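Local coordinates for cyanuric acid amidohydrolase (PDB 4NQ3), which hydrolyses cyanuric acid, opening its s-triazine ring to give carboxybiuret, which then loses carbon dioxide to become biuret in the breakdown of triazine herbicides, at residues A[185-193]-A[333-341]; A[127-138]-A[232-240]. All coordinates share one frame; numbering follows the deposited sequence.

Contact 1. Residues A[185-193]-A[333-341]; sequences GLSRGASAL and SGGGEHQGP. With MG (magnesium ion), chain K; BR8 (barbituric acid), chain C.
Arg188 and Glu337 form a buried salt bridge where two of the three repeating units meet: helix 180-199 is assigned to the second, and the loop after strand 331-334 to the third. Arg188 can be followed outward. Its CB lies 3.7 Å from NE2 of Gln339, an amide held by NE2 donating to Glu337 O and OE1 accepting from Cys225 N. CG and CD run past O8 of barbituric acid, CD also near Gly335 O, and the bend at chi3 (-61°) turns the guanidinium edge toward the carboxylate. NE donates to Glu337 OE1 at 2.8 Å, and NH2 to OE2 at 2.9 Å, almost straight at 179°. This side-on grip uses the syn side of both oxygens, with the two planes 21° apart, fixing the guanidinium's rotation. Gly334 O and Gly335 CA lie over one face. NH1 reaches barbituric acid O8 at 3.0 Å; Glu337 is therefore a second-shell residue positioning the substrate-binding arginine. Next, a type II turn from Gly336 to Gln339 presents His338, whose ring face receives Leu193 CD1 3.8 Å from its centroid. Gln339 O at 2.4 Å and Pro341 O at 2.5 Å bind the magnesium ion, as does Gly344 O.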
ATOM      1  N   GLY A 185      -3.427   9.047 -16.661  1.00 21.86           N
ATOM      2  CA  GLY A 185      -3.978   8.311 -17.777  1.00 21.59           C
ATOM      3  C   GLY A 185      -4.323   9.253 -18.930  1.00 20.19           C
ATOM      4  O   GLY A 185      -4.004   8.955 -20.089  1.00 16.56           O
ATOM      5  N   LEU A 186      -4.952  10.393 -18.616  1.00 15.95           N
ATOM      6  CA  LEU A 186      -5.349  11.358 -19.639  1.00 16.34           C
ATOM      7  C   LEU A 186      -4.098  11.874 -20.346  1.00 26.70           C
ATOM      8  O   LEU A 186      -4.049  12.004 -21.577  1.00 29.39           O
ATOM      9  CB  LEU A 186      -6.149  12.527 -19.028  1.00 14.94           C
ATOM     10  CG  LEU A 186      -7.558  12.105 -18.590  1.00 17.38           C
ATOM     11  CD1 LEU A 186      -8.310  13.148 -17.835  1.00 15.73           C
ATOM     12  CD2 LEU A 186      -8.291  11.701 -19.792  1.00 15.22           C
ATOM     13  N   SER A 187      -3.074  12.178 -19.559  1.00 23.72           N
ATOM     14  CA  SER A 187      -1.871  12.717 -20.152  1.00 21.32           C
ATOM     15  C   SER A 187      -1.195  11.674 -21.056  1.00 27.96           C
ATOM     16  O   SER A 187      -0.740  12.014 -22.159  1.00 23.43           O
ATOM     17  CB  SER A 187      -0.911  13.220 -19.084  1.00 17.95           C
ATOM     18  OG  SER A 187       0.242  13.733 -19.732  1.00 22.04           O
ATOM     19  N   ARG A 188      -1.120  10.420 -20.599  1.00 14.69           N
ATOM     20  CA  ARG A 188      -0.555   9.370 -21.438  1.00 20.25           C
ATOM     21  C   ARG A 188      -1.400   9.223 -22.700  1.00 20.83           C
ATOM     22  O   ARG A 188      -0.870   9.112 -23.809  1.00 25.45           O
ATOM     23  CB  ARG A 188      -0.481   8.019 -20.701  1.00 21.19           C
ATOM     24  CG  ARG A 188       0.580   7.876 -19.614  1.00 22.02           C
ATOM     25  CD  ARG A 188       0.625   6.451 -19.054  1.00 17.91           C
ATOM     26  NE  ARG A 188      -0.656   6.110 -18.454  1.00 31.67           N
ATOM     27  CZ  ARG A 188      -0.878   6.049 -17.141  1.00 30.17           C
ATOM     28  NH1 ARG A 188       0.112   6.280 -16.288  1.00 30.14           N
ATOM     29  NH2 ARG A 188      -2.085   5.743 -16.675  1.00 25.68           N
ATOM     30  N   GLY A 189      -2.718   9.248 -22.521  1.00 22.86           N
ATOM     31  CA  GLY A 189      -3.652   9.049 -23.610  1.00 21.52           C
ATOM     32  C   GLY A 189      -3.565  10.127 -24.667  1.00 21.31           C
ATOM     33  O   GLY A 189      -3.497   9.815 -25.860  1.00 20.93           O
ATOM     34  N   ALA A 190      -3.593  11.391 -24.241  1.00 22.10           N
ATOM     35  CA  ALA A 190      -3.480  12.504 -25.181  1.00 22.68           C
ATOM     36  C   ALA A 190      -2.153  12.450 -25.927  1.00 21.40           C
ATOM     37  O   ALA A 190      -2.105  12.621 -27.133  1.00 32.47           O
ATOM     38  CB  ALA A 190      -3.636  13.815 -24.485  1.00 24.40           C
ATOM     39  N   SER A 191      -1.075  12.195 -25.207  1.00 20.47           N
ATOM     40  CA  SER A 191       0.222  12.032 -25.845  1.00 23.48           C
ATOM     41  C   SER A 191       0.224  10.897 -26.862  1.00 27.85           C
ATOM     42  O   SER A 191       0.786  11.027 -27.945  1.00 35.37           O
ATOM     43  CB  SER A 191       1.292  11.768 -24.792  1.00 23.27           C
ATOM     44  OG  SER A 191       1.411  12.899 -23.954  1.00 31.66           O
ATOM     45  N   ALA A 192      -0.406   9.781 -26.521  1.00 26.17           N
ATOM     46  CA  ALA A 192      -0.447   8.650 -27.431  1.00 22.19           C
ATOM     47  C   ALA A 192      -1.190   9.023 -28.727  1.00 22.67           C
ATOM     48  O   ALA A 192      -0.745   8.696 -29.827  1.00 20.26           O
ATOM     49  CB  ALA A 192      -1.100   7.461 -26.752  1.00 21.89           C
ATOM     50  N   LEU A 193      -2.301   9.741 -28.607  1.00 23.94           N
ATOM     51  CA  LEU A 193      -3.044  10.132 -29.802  1.00 26.11           C
ATOM     52  C   LEU A 193      -2.209  11.091 -30.628  1.00 26.44           C
ATOM     53  O   LEU A 193      -2.257  11.080 -31.856  1.00 28.80           O
ATOM     54  CB  LEU A 193      -4.375  10.766 -29.425  1.00 22.76           C
ATOM     55  CG  LEU A 193      -5.296   9.654 -28.951  1.00 28.99           C
ATOM     56  CD1 LEU A 193      -6.587  10.197 -28.358  1.00 24.62           C
ATOM     57  CD2 LEU A 193      -5.531   8.690 -30.095  1.00 23.44           C
ATOM     58  N   SER A 333       6.398  -0.379 -18.672  1.00 31.47           N
ATOM     59  CA  SER A 333       5.748   0.861 -18.284  1.00 32.67           C
ATOM     60  C   SER A 333       4.225   0.647 -18.242  1.00 37.49           C
ATOM     61  O   SER A 333       3.673   0.006 -19.131  1.00 44.49           O
ATOM     62  CB  SER A 333       6.129   1.956 -19.275  1.00 29.47           C
ATOM     63  OG  SER A 333       5.324   3.092 -19.092  1.00 35.54           O
ATOM     64  N   GLY A 334       3.551   1.150 -17.213  1.00 33.17           N
ATOM     65  CA  GLY A 334       2.139   0.835 -17.012  1.00 31.01           C
ATOM     66  C   GLY A 334       1.193   1.862 -17.600  1.00 28.78           C
ATOM     67  O   GLY A 334       1.556   3.015 -17.751  1.00 29.72           O
ATOM     68  N   GLY A 335      -0.023   1.445 -17.931  1.00 29.47           N
ATOM     69  CA  GLY A 335      -1.046   2.349 -18.431  1.00 29.48           C
ATOM     70  C   GLY A 335      -0.941   2.543 -19.931  1.00 36.25           C
ATOM     71  O   GLY A 335      -0.106   3.308 -20.418  1.00 46.16           O
ATOM     72  N   GLY A 336      -1.806   1.868 -20.677  1.00 30.99           N
ATOM     73  CA  GLY A 336      -1.658   1.872 -22.111  1.00 23.89           C
ATOM     74  C   GLY A 336      -2.798   2.536 -22.824  1.00 31.15           C
ATOM     75  O   GLY A 336      -3.287   2.013 -23.851  1.00 32.29           O
ATOM     76  N   GLU A 337      -3.205   3.698 -22.302  1.00 30.35           N
ATOM     77  CA  GLU A 337      -4.273   4.491 -22.919  1.00 24.95           C
ATOM     78  C   GLU A 337      -3.924   4.824 -24.372  1.00 29.10           C
ATOM     79  O   GLU A 337      -2.959   5.541 -24.637  1.00 38.03           O
ATOM     80  CB  GLU A 337      -4.508   5.770 -22.135  1.00 25.96           C
ATOM     81  CG  GLU A 337      -5.048   5.567 -20.725  1.00 32.44           C
ATOM     82  CD  GLU A 337      -3.953   5.315 -19.692  1.00 38.28           C
ATOM     83  OE1 GLU A 337      -2.764   5.253 -20.083  1.00 35.11           O
ATOM     84  OE2 GLU A 337      -4.289   5.187 -18.485  1.00 42.66           O
ATOM     85  N   HIS A 338      -4.691   4.287 -25.312  1.00 29.07           N
ATOM     86  CA  HIS A 338      -4.431   4.500 -26.741  1.00 24.08           C
ATOM     87  C   HIS A 338      -3.071   3.998 -27.178  1.00 30.79           C
ATOM     88  O   HIS A 338      -2.568   4.392 -28.235  1.00 28.34           O
ATOM     89  CB  HIS A 338      -4.562   5.977 -27.096  1.00 23.93           C
ATOM     90  CG  HIS A 338      -5.887   6.556 -26.728  1.00 25.23           C
ATOM     91  ND1 HIS A 338      -7.043   6.262 -27.418  1.00 26.37           N
ATOM     92  CD2 HIS A 338      -6.252   7.376 -25.716  1.00 27.58           C
ATOM     93  CE1 HIS A 338      -8.058   6.891 -26.857  1.00 29.94           C
ATOM     94  NE2 HIS A 338      -7.604   7.582 -25.828  1.00 28.80           N
ATOM     95  N   GLN A 339      -2.477   3.128 -26.365  1.00 29.01           N
ATOM     96  CA  GLN A 339      -1.210   2.500 -26.721  1.00 28.56           C
ATOM     97  C   GLN A 339      -1.441   1.018 -26.932  1.00 30.98           C
ATOM     98  O   GLN A 339      -1.411   0.230 -25.996  1.00 41.48           O
ATOM     99  CB  GLN A 339      -0.177   2.766 -25.641  1.00 24.99           C
ATOM    100  CG  GLN A 339      -0.086   4.252 -25.355  1.00 26.75           C
ATOM    101  CD  GLN A 339       0.505   4.557 -23.994  1.00 29.79           C
ATOM    102  OE1 GLN A 339       1.656   4.225 -23.702  1.00 29.86           O
ATOM    103  NE2 GLN A 339      -0.292   5.182 -23.144  1.00 39.01           N
ATOM    104  N   GLY A 340      -1.728   0.635 -28.163  1.00 31.48           N
ATOM    105  CA  GLY A 340      -2.187  -0.721 -28.397  1.00 34.96           C
ATOM    106  C   GLY A 340      -3.649  -0.772 -28.013  1.00 30.06           C
ATOM    107  O   GLY A 340      -4.196   0.214 -27.527  1.00 29.26           O
ATOM    108  N   PRO A 341      -4.288  -1.917 -28.239  1.00 32.91           N
ATOM    109  CA  PRO A 341      -5.690  -2.203 -27.900  1.00 30.48           C
ATOM    110  C   PRO A 341      -5.967  -2.140 -26.407  1.00 32.98           C
ATOM    111  O   PRO A 341      -5.026  -2.164 -25.616  1.00 37.42           O
ATOM    112  CB  PRO A 341      -5.868  -3.623 -28.390  1.00 27.82           C
ATOM    113  CG  PRO A 341      -4.487  -4.214 -28.343  1.00 27.18           C
ATOM    114  CD  PRO A 341      -3.605  -3.093 -28.797  1.00 36.92           C
TER
HETATM  115 MG    MG K 409      -3.337  -0.486 -24.785  1.00 38.94          MG
HETATM  116  N1  BR8 C 401       4.781   6.794 -14.986  1.00 21.67           N
HETATM  117  C2  BR8 C 401       5.748   6.070 -14.378  1.00 23.39           C
HETATM  118  O2  BR8 C 401       6.493   6.641 -13.607  1.00 22.38           O
HETATM  119  N3  BR8 C 401       5.867   4.731 -14.621  1.00 31.64           N
HETATM  120  C4  BR8 C 401       4.992   4.050 -15.507  1.00 29.46           C
HETATM  121  O4  BR8 C 401       5.126   2.845 -15.694  1.00 35.02           O
HETATM  122  C5  BR8 C 401       3.886   4.762 -16.288  1.00 22.87           C
HETATM  123  C6  BR8 C 401       3.887   6.232 -15.891  1.00 18.61           C
HETATM  124  O8  BR8 C 401       3.063   6.973 -16.378  1.00 24.37           O

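Contact 2. Residues A[127-138]-A[232-240]; sequences QVRMVAQAVRRA and LGHEIVVLG. With SO4 (sulfate ion), chain F.
His234 fits its ring against the first turn of segment 127-138, met from three directions. Val131 CG2 sits over one face in a CH-pi contact, 3.7 Å from the ring centroid and 21° off its normal. The selenium of Met130, a selenomethionine here, comes at the edge, with SE 3.9 Å from His234 CE1. Gln127, extended with CG anti to the backbone N (chi1 -178°), hydrogen-bonds through NE2 to His234 NE2 at 3.0 Å, approaching in the plane of the ring though the bond is tilted from the amide's own plane; its OE1 is held by Gly123 N. His234 ND1 bonds to Thr114, so both ring nitrogens have partners and the ring's rotation is fixed.

Farther along, the fit is purely apolar. Ile236 fills the hollow bounded by Ala134, Val135 and Ala138: its CD1 meets Ala134 CB at 3.6 Å, whereas CG2 turns to Ala138 CB at 3.8 Å. Val238 is the next bump, its CG2 lying 3.7 Å from Ala138 CB and also beside Val135. The axes of helix 127-138 and strand 235-240 approach to 7.9 Å and cross at -46°, consistent with small alanines facing the strand. His234, Ile236 and Val238 all direct CB toward helix 125-141, which shares with helix 180-199 one face of the mixed sheet holding strand 235-242, the alpha/beta layering of a single repeating unit.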
ATOM      1  N   GLN A 127      -2.762  19.164 -25.725  1.00 22.67           N
ATOM      2  CA  GLN A 127      -1.670  18.225 -25.518  1.00 23.48           C
ATOM      3  C   GLN A 127      -1.406  17.383 -26.751  1.00 23.98           C
ATOM      4  O   GLN A 127      -0.254  17.178 -27.137  1.00 24.26           O
ATOM      5  CB  GLN A 127      -1.956  17.318 -24.327  1.00 18.58           C
ATOM      6  CG  GLN A 127      -0.837  16.368 -24.042  1.00 19.84           C
ATOM      7  CD  GLN A 127      -0.948  15.790 -22.658  1.00 29.50           C
ATOM      8  OE1 GLN A 127      -2.051  15.749 -22.084  1.00 23.41           O
ATOM      9  NE2 GLN A 127       0.193  15.363 -22.088  1.00 18.32           N
ATOM     10  N   VAL A 128      -2.479  16.899 -27.368  1.00 25.21           N
ATOM     11  CA  VAL A 128      -2.354  16.057 -28.547  1.00 22.88           C
ATOM     12  C   VAL A 128      -1.560  16.743 -29.638  1.00 29.35           C
ATOM     13  O   VAL A 128      -0.639  16.147 -30.212  1.00 36.86           O
ATOM     14  CB  VAL A 128      -3.704  15.676 -29.138  1.00 20.49           C
ATOM     15  CG1 VAL A 128      -3.466  14.889 -30.407  1.00 19.07           C
ATOM     16  CG2 VAL A 128      -4.539  14.872 -28.134  1.00 21.15           C
ATOM     17  N   ARG A 129      -1.902  18.002 -29.917  1.00 24.95           N
ATOM     18  CA  ARG A 129      -1.237  18.721 -30.997  1.00 24.22           C
ATOM     19  C   ARG A 129       0.197  19.017 -30.628  1.00 29.34           C
ATOM     20  O   ARG A 129       1.083  18.979 -31.482  1.00 29.26           O
ATOM     21  CB  ARG A 129      -1.973  20.008 -31.337  1.00 24.10           C
ATOM     22  CG  ARG A 129      -3.357  19.793 -31.947  1.00 23.09           C
ATOM     23  CD  ARG A 129      -3.926  21.137 -32.327  1.00 34.45           C
ATOM     24  NE  ARG A 129      -5.373  21.204 -32.170  1.00 46.25           N
ATOM     25  CZ  ARG A 129      -6.257  20.610 -32.971  1.00 62.14           C
ATOM     26  NH1 ARG A 129      -5.853  19.890 -34.023  1.00 63.09           N
ATOM     27  NH2 ARG A 129      -7.554  20.742 -32.714  1.00 66.05           N
HETATM   28  N   MSE A 130       0.429  19.296 -29.350  1.00 31.79           N
HETATM   29  CA  MSE A 130       1.770  19.666 -28.902  1.00 28.19           C
HETATM   30  C   MSE A 130       2.726  18.498 -29.122  1.00 24.58           C
HETATM   31  O   MSE A 130       3.802  18.660 -29.689  1.00 27.73           O
HETATM   32  CB  MSE A 130       1.757  20.096 -27.427  1.00 25.80           C
HETATM   33  CG  MSE A 130       3.095  20.581 -26.957  1.00 24.56           C
HETATM   34 SE   MSE A 130       3.093  21.326 -25.167  0.63 26.08          SE
HETATM   35  CE  MSE A 130       1.768  22.716 -25.446  1.00 65.60           C
ATOM     36  N   VAL A 131       2.304  17.314 -28.699  1.00 28.01           N
ATOM     37  CA  VAL A 131       3.128  16.130 -28.807  1.00 24.51           C
ATOM     38  C   VAL A 131       3.295  15.742 -30.272  1.00 25.37           C
ATOM     39  O   VAL A 131       4.407  15.431 -30.717  1.00 22.54           O
ATOM     40  CB  VAL A 131       2.504  14.971 -27.999  1.00 21.80           C
ATOM     41  CG1 VAL A 131       3.176  13.665 -28.308  1.00 21.41           C
ATOM     42  CG2 VAL A 131       2.581  15.272 -26.500  1.00 20.50           C
ATOM     43  N   ALA A 132       2.208  15.835 -31.038  1.00 28.39           N
ATOM     44  CA  ALA A 132       2.251  15.505 -32.458  1.00 26.78           C
ATOM     45  C   ALA A 132       3.322  16.303 -33.181  1.00 28.02           C
ATOM     46  O   ALA A 132       4.092  15.749 -33.974  1.00 29.48           O
ATOM     47  CB  ALA A 132       0.917  15.750 -33.087  1.00 30.22           C
ATOM     48  N   GLN A 133       3.366  17.606 -32.906  1.00 26.45           N
ATOM     49  CA  GLN A 133       4.353  18.494 -33.505  1.00 29.74           C
ATOM     50  C   GLN A 133       5.749  18.047 -33.099  1.00 30.93           C
ATOM     51  O   GLN A 133       6.644  17.964 -33.944  1.00 36.05           O
ATOM     52  CB  GLN A 133       4.101  19.955 -33.112  1.00 38.02           C
ATOM     53  CG  GLN A 133       3.174  20.712 -34.094  1.00 50.89           C
ATOM     54  CD  GLN A 133       2.440  21.925 -33.463  1.00 74.69           C
ATOM     55  OE1 GLN A 133       2.703  22.320 -32.314  1.00 65.53           O
ATOM     56  NE2 GLN A 133       1.484  22.489 -34.213  1.00 84.80           N
ATOM     57  N   ALA A 134       5.951  17.801 -31.802  1.00 31.04           N
ATOM     58  CA  ALA A 134       7.247  17.334 -31.317  1.00 20.48           C
ATOM     59  C   ALA A 134       7.689  16.009 -31.958  1.00 32.90           C
ATOM     60  O   ALA A 134       8.857  15.850 -32.354  1.00 28.06           O
ATOM     61  CB  ALA A 134       7.215  17.188 -29.822  1.00 18.96           C
ATOM     62  N   VAL A 135       6.756  15.066 -32.087  1.00 29.90           N
ATOM     63  CA  VAL A 135       7.095  13.779 -32.684  1.00 28.77           C
ATOM     64  C   VAL A 135       7.526  13.941 -34.132  1.00 29.99           C
ATOM     65  O   VAL A 135       8.409  13.214 -34.600  1.00 33.19           O
ATOM     66  CB  VAL A 135       5.942  12.795 -32.634  1.00 22.25           C
ATOM     67  CG1 VAL A 135       6.336  11.527 -33.333  1.00 23.05           C
ATOM     68  CG2 VAL A 135       5.588  12.506 -31.205  1.00 21.36           C
ATOM     69  N   ARG A 136       6.924  14.897 -34.841  1.00 30.19           N
ATOM     70  CA  ARG A 136       7.346  15.150 -36.218  1.00 29.06           C
ATOM     71  C   ARG A 136       8.799  15.663 -36.213  1.00 30.53           C
ATOM     72  O   ARG A 136       9.641  15.163 -36.974  1.00 37.09           O
ATOM     73  CB  ARG A 136       6.393  16.122 -36.915  1.00 28.14           C
ATOM     74  CG  ARG A 136       5.071  15.484 -37.353  1.00 36.98           C
ATOM     75  CD  ARG A 136       4.094  16.555 -37.848  1.00 51.28           C
ATOM     76  NE  ARG A 136       2.696  16.103 -37.943  1.00 61.81           N
ATOM     77  CZ  ARG A 136       1.668  16.710 -37.335  1.00 63.06           C
ATOM     78  NH1 ARG A 136       1.870  17.796 -36.585  1.00 60.11           N
ATOM     79  NH2 ARG A 136       0.431  16.241 -37.475  1.00 62.80           N
ATOM     80  N   ARG A 137       9.101  16.620 -35.332  1.00 29.17           N
ATOM     81  CA  ARG A 137      10.462  17.134 -35.185  1.00 23.54           C
ATOM     82  C   ARG A 137      11.463  16.042 -34.871  1.00 28.52           C
ATOM     83  O   ARG A 137      12.490  15.947 -35.528  1.00 29.39           O
ATOM     84  CB  ARG A 137      10.526  18.209 -34.100  1.00 31.92           C
ATOM     85  CG  ARG A 137      10.127  19.597 -34.583  1.00 34.48           C
ATOM     86  CD  ARG A 137      10.278  20.635 -33.494  1.00 33.25           C
ATOM     87  NE  ARG A 137       9.052  20.726 -32.715  1.00 39.75           N
ATOM     88  CZ  ARG A 137       9.009  20.703 -31.393  1.00 44.25           C
ATOM     89  NH1 ARG A 137      10.133  20.568 -30.697  1.00 54.96           N
ATOM     90  NH2 ARG A 137       7.844  20.795 -30.771  1.00 40.33           N
ATOM     91  N   ALA A 138      11.174  15.210 -33.878  1.00 23.15           N
ATOM     92  CA  ALA A 138      12.107  14.146 -33.536  1.00 25.40           C
ATOM     93  C   ALA A 138      12.310  13.178 -34.706  1.00 28.43           C
ATOM     94  O   ALA A 138      13.428  12.716 -34.943  1.00 27.30           O
ATOM     95  CB  ALA A 138      11.628  13.395 -32.322  1.00 27.19           C
ATOM     96  N   LEU A 232       7.069  19.793 -16.542  1.00 18.77           N
ATOM     97  CA  LEU A 232       5.846  20.483 -16.931  1.00 27.19           C
ATOM     98  C   LEU A 232       5.549  20.370 -18.422  1.00 30.39           C
ATOM     99  O   LEU A 232       4.425  20.652 -18.851  1.00 35.36           O
ATOM    100  CB  LEU A 232       5.901  21.950 -16.523  1.00 29.35           C
ATOM    101  CG  LEU A 232       5.983  22.111 -15.010  1.00 27.50           C
ATOM    102  CD1 LEU A 232       5.992  23.577 -14.688  1.00 15.91           C
ATOM    103  CD2 LEU A 232       4.826  21.366 -14.292  1.00 16.34           C
ATOM    104  N   GLY A 233       6.559  19.959 -19.195  1.00 22.06           N
ATOM    105  CA  GLY A 233       6.418  19.707 -20.628  1.00 24.10           C
ATOM    106  C   GLY A 233       6.551  18.238 -21.039  1.00 26.85           C
ATOM    107  O   GLY A 233       6.130  17.329 -20.302  1.00 27.46           O
ATOM    108  N   HIS A 234       7.099  18.002 -22.231  1.00 24.32           N
ATOM    109  CA  HIS A 234       7.270  16.637 -22.742  1.00 20.03           C
ATOM    110  C   HIS A 234       8.698  16.353 -23.210  1.00 19.16           C
ATOM    111  O   HIS A 234       9.393  17.259 -23.680  1.00 21.36           O
ATOM    112  CB  HIS A 234       6.319  16.361 -23.920  1.00 18.91           C
ATOM    113  CG  HIS A 234       4.879  16.657 -23.641  1.00 19.49           C
ATOM    114  ND1 HIS A 234       4.354  17.927 -23.713  1.00 31.79           N
ATOM    115  CD2 HIS A 234       3.852  15.847 -23.289  1.00 22.24           C
ATOM    116  CE1 HIS A 234       3.066  17.887 -23.419  1.00 27.28           C
ATOM    117  NE2 HIS A 234       2.733  16.636 -23.158  1.00 21.51           N
ATOM    118  N   GLU A 235       9.130  15.096 -23.087  1.00 26.24           N
ATOM    119  CA  GLU A 235      10.344  14.628 -23.769  1.00 23.98           C
ATOM    120  C   GLU A 235       9.927  13.597 -24.800  1.00 22.71           C
ATOM    121  O   GLU A 235       9.171  12.686 -24.488  1.00 31.62           O
ATOM    122  CB  GLU A 235      11.338  14.023 -22.803  1.00 21.55           C
ATOM    123  CG  GLU A 235      11.529  14.876 -21.566  1.00 33.47           C
ATOM    124  CD  GLU A 235      12.756  15.769 -21.650  1.00 44.15           C
ATOM    125  OE1 GLU A 235      13.732  15.498 -20.902  1.00 45.77           O
ATOM    126  OE2 GLU A 235      12.733  16.750 -22.441  1.00 50.08           O
ATOM    127  N   ILE A 236      10.404  13.746 -26.026  1.00 18.91           N
ATOM    128  CA  ILE A 236      10.078  12.803 -27.078  1.00 19.38           C
ATOM    129  C   ILE A 236      11.339  12.106 -27.604  1.00 22.81           C
ATOM    130  O   ILE A 236      12.355  12.756 -27.903  1.00 26.75           O
ATOM    131  CB  ILE A 236       9.363  13.493 -28.236  1.00 21.00           C
ATOM    132  CG1 ILE A 236       7.939  13.861 -27.828  1.00 23.67           C
ATOM    133  CG2 ILE A 236       9.312  12.587 -29.450  1.00 21.01           C
ATOM    134  CD1 ILE A 236       7.864  15.090 -26.988  1.00 30.24           C
ATOM    135  N   VAL A 237      11.271  10.783 -27.725  1.00 20.55           N
ATOM    136  CA  VAL A 237      12.361  10.032 -28.325  1.00 23.53           C
ATOM    137  C   VAL A 237      11.786   9.072 -29.339  1.00 24.39           C
ATOM    138  O   VAL A 237      10.998   8.204 -28.973  1.00 24.64           O
ATOM    139  CB  VAL A 237      13.147   9.243 -27.272  1.00 25.67           C
ATOM    140  CG1 VAL A 237      14.253   8.477 -27.930  1.00 18.48           C
ATOM    141  CG2 VAL A 237      13.716  10.195 -26.257  1.00 21.47           C
ATOM    142  N   VAL A 238      12.178   9.227 -30.603  1.00 27.20           N
ATOM    143  CA  VAL A 238      11.725   8.356 -31.692  1.00 25.68           C
ATOM    144  C   VAL A 238      12.799   7.324 -32.048  1.00 27.67           C
ATOM    145  O   VAL A 238      13.927   7.685 -32.345  1.00 37.81           O
ATOM    146  CB  VAL A 238      11.382   9.171 -32.959  1.00 21.99           C
ATOM    147  CG1 VAL A 238      11.164   8.273 -34.139  1.00 23.28           C
ATOM    148  CG2 VAL A 238      10.190  10.056 -32.736  1.00 21.91           C
ATOM    149  N   LEU A 239      12.435   6.050 -32.049  1.00 21.95           N
ATOM    150  CA  LEU A 239      13.339   4.974 -32.447  1.00 28.66           C
ATOM    151  C   LEU A 239      12.841   4.300 -33.720  1.00 31.14           C
ATOM    152  O   LEU A 239      11.661   3.952 -33.832  1.00 33.44           O
ATOM    153  CB  LEU A 239      13.466   3.927 -31.339  1.00 22.19           C
ATOM    154  CG  LEU A 239      13.826   4.456 -29.968  1.00 21.02           C
ATOM    155  CD1 LEU A 239      13.730   3.334 -28.964  1.00 21.06           C
ATOM    156  CD2 LEU A 239      15.224   5.018 -30.011  1.00 20.63           C
ATOM    157  N   GLY A 240      13.735   4.096 -34.679  1.00 29.69           N
ATOM    158  CA  GLY A 240      13.312   3.516 -35.930  1.00 26.45           C
ATOM    159  C   GLY A 240      14.472   2.934 -36.688  1.00 38.04           C
ATOM    160  O   GLY A 240      15.594   2.893 -36.178  1.00 36.34           O
TER
HETATM  161  S   SO4 F 404      13.211  20.466 -30.226  0.72 71.74           S
HETATM  162  O1  SO4 F 404      12.650  20.533 -31.578  0.72 72.99           O
HETATM  163  O2  SO4 F 404      13.609  21.790 -29.748  0.72 72.49           O
HETATM  164  O3  SO4 F 404      12.188  19.955 -29.321  0.72 67.28           O
HETATM  165  O4  SO4 F 404      14.384  19.584 -30.244  0.72 70.19           O

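How the contacts relate
The centres of contacts 1 and 2 lie about 14 Å apart, and their segments alternate along the chain: 127-138, 185-193, 232-240, then 333-341. Contact 2 stays within what is assigned as the second repeating unit, joining helix 125-141 to strand 235-242 of its sheet, whereas contact 1 carries helix 180-199 of that unit to the third. The two helices touch directly, with Gln127 NE2 2.9 Å from Ser187 OG, a probable hydrogen bond, and Ala190 O packing on Val128 CG2. Contact 2 thus ties the sheet to one helix, and contact 1 joins helix 180-199 to the loop after strand 331-334 beside the substrate pocket, consistent with an active site built where the threefold-related units converge.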